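Alpha-fucosidase (Bifidobacterium bifidum, PDB 2EAB) probably releases alpha-1,2-linked L-fucose from glycans by hydrolysis, this chain being the catalytic portion of a longer, calcium-binding glycoside hydrolase. Local coordinates at residues A[67-72]-A[143-148]; A[203-208]-A[266-271]; A[582-587]-A[637-642]. One frame throughout, in Å; residues are numbered along the deposited sequence.

Contact 1. Residues A[67-72]-A[143-148]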
loop_
_atom_site.group_PDB
_atom_site.type_symbol
_atom_site.label_atom_id
_atom_site.label_comp_id
_atom_site.label_asym_id
_atom_site.label_seq_id
_atom_site.Cartn_x
_atom_site.Cartn_y
_atom_site.Cartn_z
ATOM N N VAL A 67 -5.943 3.638 -32.171
ATOM C CA VAL A 67 -5.611 3.106 -33.493
ATOM C C VAL A 67 -4.535 3.943 -34.193
ATOM O O VAL A 67 -3.481 3.421 -34.561
ATOM C CB VAL A 67 -6.872 2.949 -34.384
ATOM C CG1 VAL A 67 -6.491 2.642 -35.831
ATOM C CG2 VAL A 67 -7.778 1.853 -33.839
ATOM N N SER A 68 -4.795 5.238 -34.363
ATOM C CA SER A 68 -3.884 6.093 -35.118
ATOM C C SER A 68 -2.915 6.869 -34.227
ATOM O O SER A 68 -1.703 6.716 -34.353
ATOM C CB SER A 68 -4.655 7.041 -36.038
ATOM O OG SER A 68 -3.763 7.735 -36.892
ATOM N N ARG A 69 -3.439 7.707 -33.337
ATOM C CA ARG A 69 -2.565 8.453 -32.435
ATOM C C ARG A 69 -2.478 7.716 -31.107
ATOM O O ARG A 69 -3.187 8.024 -30.144
ATOM C CB ARG A 69 -3.013 9.911 -32.266
ATOM C CG ARG A 69 -2.001 10.767 -31.507
ATOM C CD ARG A 69 -2.212 12.247 -31.763
ATOM N NE ARG A 69 -1.539 13.089 -30.771
ATOM C CZ ARG A 69 -0.273 13.495 -30.843
ATOM N NH1 ARG A 69 0.504 13.135 -31.860
ATOM N NH2 ARG A 69 0.223 14.267 -29.884
ATOM N N GLU A 70 -1.611 6.712 -31.093
ATOM C CA GLU A 70 -1.386 5.909 -29.906
ATOM C C GLU A 70 -0.752 6.753 -28.805
ATOM O O GLU A 70 0.034 7.670 -29.074
ATOM C CB GLU A 70 -0.529 4.689 -30.250
ATOM C CG GLU A 70 -0.049 3.856 -29.058
ATOM C CD GLU A 70 -1.163 3.120 -28.308
ATOM O OE1 GLU A 70 -2.119 3.768 -27.838
ATOM O OE2 GLU A 70 -1.056 1.881 -28.167
ATOM N N ARG A 71 -1.110 6.428 -27.568
ATOM C CA ARG A 71 -0.692 7.183 -26.400
ATOM C C ARG A 71 -0.341 6.230 -25.266
ATOM O O ARG A 71 -1.105 5.308 -24.959
ATOM C CB ARG A 71 -1.819 8.122 -25.967
ATOM C CG ARG A 71 -1.480 9.033 -24.803
ATOM C CD ARG A 71 -2.663 9.909 -24.464
ATOM N NE ARG A 71 -2.402 10.712 -23.272
ATOM C CZ ARG A 71 -3.258 11.580 -22.735
ATOM N NH1 ARG A 71 -4.459 11.777 -23.268
ATOM N NH2 ARG A 71 -2.908 12.256 -21.647
ATOM N N VAL A 72 0.825 6.458 -24.668
ATOM C CA VAL A 72 1.209 5.813 -23.418
ATOM C C VAL A 72 1.534 6.919 -22.423
ATOM O O VAL A 72 2.539 7.615 -22.558
ATOM C CB VAL A 72 2.422 4.872 -23.591
ATOM C CG1 VAL A 72 2.782 4.206 -22.265
ATOM C CG2 VAL A 72 2.147 3.829 -24.669
ATOM N N TYR A 143 3.661 9.643 -27.435
ATOM C CA TYR A 143 2.720 9.542 -28.554
ATOM C C TYR A 143 3.355 8.841 -29.742
ATOM O O TYR A 143 4.477 9.157 -30.132
ATOM C CB TYR A 143 2.205 10.916 -28.980
ATOM C CG TYR A 143 1.140 11.489 -28.075
ATOM C CD1 TYR A 143 -0.183 11.060 -28.160
ATOM C CD2 TYR A 143 1.452 12.469 -27.133
ATOM C CE1 TYR A 143 -1.166 11.593 -27.336
ATOM C CE2 TYR A 143 0.471 13.006 -26.299
ATOM C CZ TYR A 143 -0.832 12.561 -26.406
ATOM O OH TYR A 143 -1.811 13.084 -25.597
ATOM N N LEU A 144 2.622 7.877 -30.294
ATOM C CA LEU A 144 3.034 7.160 -31.495
ATOM C C LEU A 144 1.958 7.389 -32.546
ATOM O O LEU A 144 0.917 6.735 -32.535
ATOM C CB LEU A 144 3.222 5.664 -31.205
ATOM C CG LEU A 144 4.162 5.279 -30.054
ATOM C CD1 LEU A 144 4.052 3.798 -29.722
ATOM C CD2 LEU A 144 5.598 5.641 -30.369
ATOM N N ASP A 145 2.206 8.356 -33.428
ATOM C CA ASP A 145 1.192 8.806 -34.379
ATOM C C ASP A 145 1.383 8.130 -35.732
ATOM O O ASP A 145 2.337 8.415 -36.453
ATOM C CB ASP A 145 1.206 10.339 -34.510
ATOM C CG ASP A 145 0.018 10.882 -35.300
ATOM O OD1 ASP A 145 -0.769 10.088 -35.858
ATOM O OD2 ASP A 145 -0.130 12.121 -35.368
ATOM N N TYR A 146 0.460 7.227 -36.049
ATOM C CA TYR A 146 0.511 6.428 -37.270
ATOM C C TYR A 146 -0.047 7.178 -38.479
ATOM O O TYR A 146 0.173 6.771 -39.624
ATOM C CB TYR A 146 -0.243 5.110 -37.063
ATOM C CG TYR A 146 0.500 4.073 -36.236
ATOM C CD1 TYR A 146 0.838 4.317 -34.900
ATOM C CD2 TYR A 146 0.851 2.842 -36.786
ATOM C CE1 TYR A 146 1.518 3.364 -34.142
ATOM C CE2 TYR A 146 1.525 1.880 -36.038
ATOM C CZ TYR A 146 1.855 2.146 -34.714
ATOM O OH TYR A 146 2.523 1.190 -33.977
ATOM N N GLY A 147 -0.777 8.262 -38.217
ATOM C CA GLY A 147 -1.320 9.123 -39.268
ATOM C C GLY A 147 -2.276 8.445 -40.233
ATOM O O GLY A 147 -2.253 8.733 -41.434
ATOM N N PHE A 148 -3.110 7.543 -39.716
ATOM C CA PHE A 148 -4.143 6.900 -40.528
ATOM C C PHE A 148 -5.223 7.910 -40.901
ATOM O O PHE A 148 -5.594 8.763 -40.094
ATOM C CB PHE A 148 -4.786 5.717 -39.791
ATOM C CG PHE A 148 -3.845 4.572 -39.502
ATOM C CD1 PHE A 148 -2.997 4.065 -40.485
ATOM C CD2 PHE A 148 -3.839 3.976 -38.245
ATOM C CE1 PHE A 148 -2.139 2.999 -40.210
ATOM C CE2 PHE A 148 -2.989 2.909 -37.961
ATOM C CZ PHE A 148 -2.137 2.420 -38.943
HETATM O O HOH W 1 -3.347 10.268 -36.352
#
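Arg-69 to Arg-71 and Tyr-143 to Asp-145 pair as antiparallel neighbours in the middle of a sheet of the N-terminal beta-sandwich domain. Glu-70 and Leu-144 form the hydrogen-bonded pair, N to O in both directions, between the non-hydrogen-bonded pairs Arg-69/Asp-145 and Arg-71/Tyr-143. On the face bearing these last four residues, Arg-69 extends its chain and lays its guanidinium flat on the Tyr-143 ring, the planes 13° apart. This is a cation-pi stack: Arg-69 CZ stands 3.9 Å from the centroid of the Tyr-143 ring, with NH2 over the ring centre. Arg-69 NH1 also makes a long salt bridge of 3.7 Å to Asp-145 OD2, whose carboxylate is turned 74° to the guanidinium. Arg-71 runs alongside the same tyrosine, CG 3.6 Å from Tyr-143 CE1, and ends in salt bridges to Asp-141 and Asp-43. Glu-70 and Leu-144 lie side by side on the other face, toward the second sheet of the sandwich, where Glu-70 OE2 meets Arg-180. Beyond the paired strands, Ser-68 O accepts Tyr-146 N at 2.8 Å in a nearly straight bond (176°). Ser-68 OG accepts Phe-148 N at 2.9 Å in a more bent bond. A water joins that hydroxyl to Asp-145 OD1, which also accepts Gly-147 N in an Asx turn. Val-67 CG1 packs 3.8 Å from Phe-148 CD2.

Contact 2. Residues A[203-208]-A[266-271]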
loop_
_atom_site.group_PDB
_atom_site.type_symbol
_atom_site.label_atom_id
_atom_site.label_comp_id
_atom_site.label_asym_id
_atom_site.label_seq_id
_atom_site.Cartn_x
_atom_site.Cartn_y
_atom_site.Cartn_z
ATOM N N LEU A 203 5.061 0.038 -41.644
ATOM C CA LEU A 203 5.236 0.659 -40.332
ATOM C C LEU A 203 5.739 2.092 -40.494
ATOM O O LEU A 203 6.904 2.332 -40.817
ATOM C CB LEU A 203 6.146 -0.172 -39.422
ATOM C CG LEU A 203 6.162 0.201 -37.931
ATOM C CD1 LEU A 203 4.766 0.130 -37.304
ATOM C CD2 LEU A 203 7.130 -0.697 -37.185
ATOM N N ASN A 204 4.820 3.032 -40.292
ATOM C CA ASN A 204 5.076 4.456 -40.434
ATOM C C ASN A 204 4.463 5.196 -39.257
ATOM O O ASN A 204 3.254 5.111 -39.030
ATOM C CB ASN A 204 4.474 4.978 -41.742
ATOM C CG ASN A 204 5.058 4.300 -42.964
ATOM O OD1 ASN A 204 6.131 4.662 -43.432
ATOM N ND2 ASN A 204 4.344 3.310 -43.487
ATOM N N PHE A 205 5.295 5.904 -38.498
ATOM C CA PHE A 205 4.804 6.657 -37.347
ATOM C C PHE A 205 5.770 7.737 -36.883
ATOM O O PHE A 205 6.965 7.692 -37.171
ATOM C CB PHE A 205 4.447 5.724 -36.174
ATOM C CG PHE A 205 5.629 5.020 -35.577
ATOM C CD1 PHE A 205 6.353 5.607 -34.544
ATOM C CD2 PHE A 205 6.017 3.769 -36.041
ATOM C CE1 PHE A 205 7.450 4.967 -33.992
ATOM C CE2 PHE A 205 7.113 3.116 -35.490
ATOM C CZ PHE A 205 7.831 3.719 -34.462
ATOM N N ASN A 206 5.217 8.705 -36.159
ATOM C CA ASN A 206 5.983 9.748 -35.510
ATOM C C ASN A 206 5.980 9.486 -34.008
ATOM O O ASN A 206 4.920 9.255 -33.422
ATOM C CB ASN A 206 5.356 11.106 -35.829
ATOM C CG ASN A 206 6.040 12.252 -35.123
ATOM O OD1 ASN A 206 5.838 12.469 -33.926
ATOM N ND2 ASN A 206 6.834 13.014 -35.866
ATOM N N VAL A 207 7.160 9.505 -33.395
ATOM C CA VAL A 207 7.254 9.342 -31.944
ATOM C C VAL A 207 7.664 10.647 -31.273
ATOM O O VAL A 207 8.635 11.291 -31.673
ATOM C CB VAL A 207 8.168 8.150 -31.518
ATOM C CG1 VAL A 207 9.541 8.244 -32.142
ATOM C CG2 VAL A 207 8.282 8.063 -29.997
ATOM N N SER A 208 6.890 11.034 -30.264
ATOM C CA SER A 208 7.185 12.210 -29.459
ATOM C C SER A 208 6.994 11.877 -27.984
ATOM O O SER A 208 6.357 10.878 -27.639
ATOM C CB SER A 208 6.297 13.386 -29.874
ATOM O OG SER A 208 4.924 13.076 -29.731
ATOM N N LEU A 266 10.714 12.008 -33.686
ATOM C CA LEU A 266 11.446 11.130 -34.583
ATOM C C LEU A 266 10.443 10.459 -35.513
ATOM O O LEU A 266 9.364 10.046 -35.080
ATOM C CB LEU A 266 12.218 10.098 -33.763
ATOM C CG LEU A 266 13.654 9.666 -34.079
ATOM C CD1 LEU A 266 14.454 10.694 -34.870
ATOM C CD2 LEU A 266 14.370 9.325 -32.777
ATOM N N LYS A 267 10.795 10.374 -36.794
ATOM C CA LYS A 267 9.912 9.807 -37.806
ATOM C C LYS A 267 10.440 8.462 -38.289
ATOM O O LYS A 267 11.591 8.355 -38.723
ATOM C CB LYS A 267 9.762 10.775 -38.986
ATOM C CG LYS A 267 8.739 10.348 -40.035
ATOM C CD LYS A 267 8.805 11.257 -41.253
ATOM C CE LYS A 267 7.716 10.924 -42.255
ATOM N NZ LYS A 267 7.794 11.795 -43.459
ATOM N N VAL A 268 9.592 7.442 -38.196
ATOM C CA VAL A 268 9.884 6.121 -38.742
ATOM C C VAL A 268 9.071 5.958 -40.018
ATOM O O VAL A 268 7.850 6.127 -40.010
ATOM C CB VAL A 268 9.534 4.994 -37.734
ATOM C CG1 VAL A 268 9.680 3.616 -38.374
ATOM C CG2 VAL A 268 10.411 5.098 -36.496
ATOM N N SER A 269 9.756 5.648 -41.114
ATOM C CA SER A 269 9.099 5.456 -42.401
ATOM C C SER A 269 9.576 4.179 -43.085
ATOM O O SER A 269 10.742 3.801 -42.966
ATOM C CB SER A 269 9.330 6.665 -43.310
ATOM O OG SER A 269 10.709 6.833 -43.581
ATOM N N ASP A 270 8.652 3.520 -43.783
ATOM C CA ASP A 270 8.949 2.356 -44.631
ATOM C C ASP A 270 9.563 1.175 -43.873
ATOM O O ASP A 270 10.353 0.404 -44.430
ATOM C CB ASP A 270 9.840 2.764 -45.816
ATOM C CG ASP A 270 9.342 4.014 -46.519
ATOM O OD1 ASP A 270 8.146 4.063 -46.874
ATOM O OD2 ASP A 270 10.151 4.947 -46.715
ATOM N N ALA A 271 9.187 1.032 -42.605
ATOM C CA ALA A 271 9.697 -0.049 -41.771
ATOM C C ALA A 271 8.703 -1.205 -41.700
ATOM O O ALA A 271 7.603 -1.127 -42.254
ATOM C CB ALA A 271 10.023 0.470 -40.375
#
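Leu-203, Phe-205 and Val-207 pair with Ala-271, Val-268 and Leu-266 through antiparallel backbone bonds, two to each pair. The shortest include Val-268 N to Phe-205 O and Val-207 N to Leu-266 O, both 2.8 Å; the bond from Ala-271 N to Leu-203 O is longer, at 3.2 Å. Between the first two pairs the register slips by one residue, a beta bulge in which Asn-204 faces both Ser-269 and Asp-270.

One side-chain bond is added at the bulge. Asn-204 CG lies anti to its carbonyl carbon (chi1 -61°), and OD1 accepts Asp-270 N at 2.8 Å, nearly straight at 169°, with the donor above the amide plane. Asn-204 ND2 donates to Gly-201 O, which helps fix the rotation of the amide. An alanine here would probably leave Asp-270 N without this acceptor and the bulge less firmly held.

Apolar contacts fill the face bearing the paired residues. Val-268 lies over one face of the Phe-205 ring in a CH-pi contact, its CB 4.0 Å from the ring centroid and its CG2 3.6 Å from Phe-205 CZ. Next to it, Val-207 CG1 rests 3.6 Å from Leu-266 CB. Val-274, Leu-276, Ile-246 and Val-248 of the second sheet pack against this apolar layer. At Asp-270, beside the bulge, the chain turns a corner toward strand 273-282 of the other sheet. An apolar face packed against a second antiparallel sheet is characteristic of a beta-sandwich, as in this N-terminal domain.

Contact 3. Residues A[582-587]-A[637-642]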
loop_
_atom_site.group_PDB
_atom_site.type_symbol
_atom_site.label_atom_id
_atom_site.label_comp_id
_atom_site.label_asym_id
_atom_site.label_seq_id
_atom_site.Cartn_x
_atom_site.Cartn_y
_atom_site.Cartn_z
ATOM N N LEU A 582 -2.906 1.813 18.547
ATOM C CA LEU A 582 -1.689 1.890 17.750
ATOM C C LEU A 582 -0.434 1.896 18.620
ATOM O O LEU A 582 0.548 1.214 18.311
ATOM C CB LEU A 582 -1.709 3.116 16.837
ATOM C CG LEU A 582 -2.688 3.021 15.666
ATOM C CD1 LEU A 582 -2.721 4.333 14.912
ATOM C CD2 LEU A 582 -2.342 1.869 14.729
ATOM N N VAL A 583 -0.448 2.662 19.706
ATOM C CA VAL A 583 0.729 2.721 20.576
ATOM C C VAL A 583 0.934 1.386 21.297
ATOM O O VAL A 583 2.069 0.916 21.429
ATOM C CB VAL A 583 0.682 3.932 21.536
ATOM C CG1 VAL A 583 1.836 3.891 22.542
ATOM C CG2 VAL A 583 0.742 5.222 20.728
ATOM N N TRP A 584 -0.167 0.773 21.726
ATOM C CA TRP A 584 -0.118 -0.558 22.322
ATOM C C TRP A 584 0.537 -1.549 21.360
ATOM O O TRP A 584 1.424 -2.314 21.760
ATOM C CB TRP A 584 -1.524 -1.009 22.708
ATOM C CG TRP A 584 -1.595 -2.339 23.399
ATOM C CD1 TRP A 584 -1.576 -2.570 24.745
ATOM C CD2 TRP A 584 -1.717 -3.621 22.773
ATOM N NE1 TRP A 584 -1.676 -3.918 24.994
ATOM C CE2 TRP A 584 -1.769 -4.586 23.803
ATOM C CE3 TRP A 584 -1.802 -4.048 21.442
ATOM C CZ2 TRP A 584 -1.888 -5.957 23.541
ATOM C CZ3 TRP A 584 -1.917 -5.411 21.183
ATOM C CH2 TRP A 584 -1.969 -6.348 22.230
ATOM N N GLN A 585 0.124 -1.516 20.093
ATOM C CA GLN A 585 0.675 -2.439 19.109
ATOM C C GLN A 585 2.153 -2.191 18.868
ATOM O O GLN A 585 2.926 -3.145 18.711
ATOM C CB GLN A 585 -0.076 -2.360 17.784
ATOM C CG GLN A 585 0.108 -3.608 16.942
ATOM C CD GLN A 585 -0.590 -4.803 17.561
ATOM O OE1 GLN A 585 -1.811 -4.833 17.652
ATOM N NE2 GLN A 585 0.188 -5.781 18.021
ATOM N N MET A 586 2.544 -0.917 18.827
ATOM C CA MET A 586 3.944 -0.570 18.618
ATOM C C MET A 586 4.813 -1.097 19.754
ATOM O O MET A 586 5.865 -1.680 19.515
ATOM C CB MET A 586 4.133 0.937 18.473
ATOM C CG MET A 586 5.580 1.310 18.206
ATOM S SD MET A 586 5.867 3.072 18.124
ATOM C CE MET A 586 5.462 3.581 19.804
ATOM N N LEU A 587 4.379 -0.872 20.989
ATOM C CA LEU A 587 5.141 -1.361 22.135
ATOM C C LEU A 587 5.207 -2.886 22.140
ATOM O O LEU A 587 6.237 -3.465 22.485
ATOM C CB LEU A 587 4.565 -0.824 23.447
ATOM C CG LEU A 587 4.685 0.691 23.657
ATOM C CD1 LEU A 587 3.920 1.118 24.897
ATOM C CD2 LEU A 587 6.147 1.142 23.742
ATOM N N SER A 637 1.170 -2.077 29.489
ATOM C CA SER A 637 0.173 -2.597 30.428
ATOM C C SER A 637 -0.775 -1.523 30.959
ATOM O O SER A 637 -1.839 -1.845 31.489
ATOM C CB SER A 637 0.861 -3.302 31.605
ATOM O OG SER A 637 1.376 -2.372 32.543
ATOM N N LEU A 638 -0.385 -0.257 30.831
ATOM C CA LEU A 638 -1.155 0.848 31.400
ATOM C C LEU A 638 -2.106 1.519 30.422
ATOM O O LEU A 638 -2.914 2.359 30.823
ATOM C CB LEU A 638 -0.220 1.890 32.010
ATOM C CG LEU A 638 0.579 1.451 33.238
ATOM C CD1 LEU A 638 1.632 2.494 33.555
ATOM C CD2 LEU A 638 -0.325 1.200 34.442
ATOM N N LEU A 639 -2.015 1.161 29.143
ATOM C CA LEU A 639 -2.847 1.798 28.125
ATOM C C LEU A 639 -4.304 1.363 28.209
ATOM O O LEU A 639 -5.212 2.176 27.999
ATOM C CB LEU A 639 -2.281 1.547 26.726
ATOM C CG LEU A 639 -0.951 2.245 26.419
ATOM C CD1 LEU A 639 -0.317 1.643 25.183
ATOM C CD2 LEU A 639 -1.131 3.753 26.246
ATOM N N LYS A 640 -4.524 0.085 28.519
ATOM C CA LYS A 640 -5.876 -0.486 28.574
ATOM C C LYS A 640 -6.715 0.011 27.391
ATOM O O LYS A 640 -7.770 0.631 27.572
ATOM C CB LYS A 640 -6.545 -0.160 29.914
ATOM C CG LYS A 640 -5.912 -0.876 31.105
ATOM C CD LYS A 640 -6.466 -0.395 32.443
ATOM C CE LYS A 640 -7.981 -0.485 32.542
ATOM N NZ LYS A 640 -8.484 0.331 33.692
ATOM N N PRO A 641 -6.243 -0.260 26.162
ATOM C CA PRO A 641 -6.832 0.399 24.997
ATOM C C PRO A 641 -8.287 0.040 24.693
ATOM O O PRO A 641 -9.018 0.875 24.143
ATOM C CB PRO A 641 -5.921 -0.044 23.847
ATOM C CG PRO A 641 -5.311 -1.321 24.318
ATOM C CD PRO A 641 -5.135 -1.161 25.783
ATOM N N ILE A 642 -8.692 -1.180 25.038
ATOM C CA ILE A 642 -10.038 -1.648 24.713
ATOM C C ILE A 642 -10.965 -1.638 25.916
ATOM O O ILE A 642 -10.657 -2.224 26.958
ATOM C CB ILE A 642 -10.035 -3.079 24.109
ATOM C CG1 ILE A 642 -9.159 -3.151 22.854
ATOM C CG2 ILE A 642 -11.467 -3.563 23.826
ATOM C CD1 ILE A 642 -9.543 -2.185 21.727
#
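Trp-584, on helix 577-596, meets Leu-639 and Pro-641, which sit where helix 632-639 ends and the chain turns away. The tryptophan CB touches first: it lies 3.8 Å from Leu-639 CD1. Trp-584 CG stands anti to the backbone N (chi1 -177°), and the indole beyond it has one face toward Pro-641. Trp-584 CG is 4.0 Å from Pro-641 CG, and Trp-584 CD1 is equally far, 4.0 Å, from Pro-641 CD. Pro-641 CG thus stands over the five-membered ring, 25° off its normal, in a CH-pi contact. Farther out, the six-membered ring presents its edge to Gln-585 OE1, which lies in the ring plane 3.6 Å from Trp-584 CZ3.

Leu-639 contributes its CD1 methyl, which points at the helix itself: it is 3.6 Å from Trp-584 N, close to the edge of the indole, and 4.1 Å from Val-583 CG1. Leu-587 CD1, one turn along, borders the same methyl. The contact between the two segments is wholly apolar. Lys-640 leaves helical geometry with positive phi (42°), redirecting the chain between the leucine and the proline that both face the helix. Arg-557 donates hydrogen bonds to the carbonyl oxygens of Leu-639 and Lys-640.

On its other sides helix 577-596 packs on helices 507-520 and 525-546. Asp-690, whose OD1 accepts Gln-585 NE2 and whose side chain comes about 3 Å from that of Trp-584 between nearest atoms, belongs with Glu-520 to a calcium site known for this protein, though no ion is bound there in this chain; this apolar helix-to-loop packing thus borders a calcium site of the helical family 95 catalytic domain, a fold of the (alpha/alpha)6-barrel kind.

In the fold
From the N terminus, contact 1 comes first and closes a 70-residue loop, part helical, that starts from strand 69-76 and returns to strand 140-145. Contact 2 then closes 57 residues, half of them strand, between 203-208 and 266-271. The two are in series, yet adjoin in space: strands 140-145 and 203-208 are neighbours, so both contacts build one seven-stranded sheet of the N-terminal sandwich, their centres 10 Å apart. Contact 3 follows far along the chain, closing 49 residues between 582-587 and 637-642 in the helical catalytic domain, about 57 and 63 Å between centres from contacts 1 and 2. None nests in or crosses another.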